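Local coordinates for protein tryptophanyl-tRNA synthetase (Mycoplasma pneumoniae, PDB 2YY5) that probably catalyses the ATP-dependent attachment of tryptophan to its cognate tRNA, as a homodimeric class I aminoacyl-tRNA synthetase, at residues Arg66-Val71 with Ala78-Gln83. The protein carries 1 engineered substitution. Numbering follows the deposited sequence.
Sequences RTLLAV and ACLFLQ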
# COMPACT_ATOMS: atom_id res chain seq x y z
N ARG B 66 -15.75 16.77 -14.28
CA ARG B 66 -16.50 17.80 -14.99
C ARG B 66 -15.71 19.11 -15.07
O ARG B 66 -15.69 19.77 -16.10
CB ARG B 66 -17.85 18.03 -14.33
CG ARG B 66 -18.89 16.98 -14.69
CD ARG B 66 -20.28 17.47 -14.33
NE ARG B 66 -20.37 17.87 -12.93
CZ ARG B 66 -21.38 18.55 -12.41
NH1 ARG B 66 -21.38 18.87 -11.13
NH2 ARG B 66 -22.40 18.92 -13.19
N THR B 67 -15.05 19.48 -13.97
CA THR B 67 -14.26 20.70 -13.96
C THR B 67 -13.13 20.63 -15.00
O THR B 67 -12.91 21.56 -15.77
CB THR B 67 -13.64 20.97 -12.58
OG1 THR B 67 -14.68 21.23 -11.63
CG2 THR B 67 -12.71 22.17 -12.63
N LEU B 68 -12.42 19.50 -15.02
CA LEU B 68 -11.32 19.32 -15.95
C LEU B 68 -11.78 19.40 -17.40
O LEU B 68 -11.06 19.90 -18.27
CB LEU B 68 -10.61 17.99 -15.69
CG LEU B 68 -9.92 17.91 -14.32
CD1 LEU B 68 -9.25 16.55 -14.14
CD2 LEU B 68 -8.90 19.04 -14.21
N LEU B 69 -12.98 18.91 -17.67
CA LEU B 69 -13.55 18.95 -19.01
C LEU B 69 -14.02 20.37 -19.30
O LEU B 69 -13.70 20.94 -20.35
CB LEU B 69 -14.73 17.98 -19.12
CG LEU B 69 -14.49 16.56 -19.67
CD1 LEU B 69 -13.15 16.04 -19.25
CD2 LEU B 69 -15.61 15.64 -19.18
N ALA B 70 -14.76 20.96 -18.35
CA ALA B 70 -15.27 22.32 -18.52
C ALA B 70 -14.12 23.27 -18.76
O ALA B 70 -14.29 24.35 -19.30
CB ALA B 70 -16.03 22.75 -17.28
N VAL B 71 -12.94 22.85 -18.34
CA VAL B 71 -11.77 23.68 -18.49
C VAL B 71 -11.05 23.49 -19.82
O VAL B 71 -10.31 24.36 -20.24
CB VAL B 71 -10.83 23.45 -17.31
CG1 VAL B 71 -9.41 23.80 -17.68
CG2 VAL B 71 -11.31 24.30 -16.14
N ALA B 78 -5.99 13.83 -24.68
CA ALA B 78 -5.33 13.39 -23.45
C ALA B 78 -5.99 12.16 -22.84
O ALA B 78 -6.96 11.63 -23.37
CB ALA B 78 -5.33 14.54 -22.44
N CYS B 79 -5.43 11.70 -21.72
CA CYS B 79 -5.95 10.54 -20.99
C CYS B 79 -6.34 10.96 -19.58
O CYS B 79 -5.48 11.34 -18.79
CB CYS B 79 -4.88 9.45 -20.90
SG CYS B 79 -5.39 8.05 -19.88
N LEU B 80 -7.63 10.89 -19.27
CA LEU B 80 -8.12 11.28 -17.95
C LEU B 80 -8.74 10.06 -17.27
O LEU B 80 -9.73 9.51 -17.75
CB LEU B 80 -9.16 12.40 -18.10
CG LEU B 80 -9.99 12.82 -16.88
CD1 LEU B 80 -9.08 13.34 -15.76
CD2 LEU B 80 -10.99 13.89 -17.32
N PHE B 81 -8.16 9.64 -16.15
CA PHE B 81 -8.67 8.46 -15.45
C PHE B 81 -8.82 8.62 -13.94
O PHE B 81 -8.41 9.62 -13.37
CB PHE B 81 -7.77 7.26 -15.76
CG PHE B 81 -6.37 7.38 -15.22
CD1 PHE B 81 -5.98 6.65 -14.10
CD2 PHE B 81 -5.42 8.16 -15.87
CE1 PHE B 81 -4.65 6.68 -13.65
CE2 PHE B 81 -4.09 8.20 -15.43
CZ PHE B 81 -3.71 7.45 -14.31
N LEU B 82 -9.42 7.61 -13.30
CA LEU B 82 -9.60 7.62 -11.85
C LEU B 82 -8.61 6.64 -11.26
O LEU B 82 -8.71 5.43 -11.50
CB LEU B 82 -11.03 7.21 -11.48
CG LEU B 82 -11.29 7.23 -9.97
CD1 LEU B 82 -11.31 8.67 -9.52
CD2 LEU B 82 -12.61 6.55 -9.62
N GLN B 83 -7.66 7.16 -10.49
CA GLN B 83 -6.62 6.36 -9.85
C GLN B 83 -7.07 5.00 -9.31
O GLN B 83 -6.45 3.98 -9.59
CB GLN B 83 -5.97 7.19 -8.73
CG GLN B 83 -4.81 6.50 -8.01
CD GLN B 83 -4.21 7.38 -6.93
OE1 GLN B 83 -4.89 8.23 -6.36
NE2 GLN B 83 -2.94 7.16 -6.62
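Leu80 turns CG anti to its backbone N (chi1 171°), which carries CG, the branch point of its two methyls, out from the strand toward the helix of residues 66-71. Leu68 has CG anti to its carbonyl carbon (chi1 -64°), and with chi2 extended (180°) CD1 is carried on toward the strand. The two side chains meet at an angle, with Leu68 CD1 3.6 Å from Leu80 CD1. The other methyl of Leu80 is used as well. Its CD2 lies 3.6 Å from Leu69 CD1. The forked end of Leu80 thus touches two successive helix residues, one with each branch. The Leu69 side chain leaves the helix to one side of the strand direction, and its CD1 makes the contact. No hydrogen bond joins the segments, and the contact is purely apolar. The backbones stay well apart, with Leu68 CA 8.9 Å from Leu80 CA. Helix 54-71 and strand 78-82 belong to the Rossmann-type nucleotide-binding fold of class I synthetases. Helix 54-71 is the main helix of the beta-alpha-beta crossover connection from strand 37-42 to the parallel strand 78-82, and here its C-terminal part packs on strand 78-82. Backbone hydrogen bonds tie Cys79 and Phe81 to strand 37-42. Cys317 of helix 311-340 also touches Leu80, while Leu73 touches Leu68. The bound tryptophanyl-adenylate analogue lies about 9 Å from the side chain of Leu68.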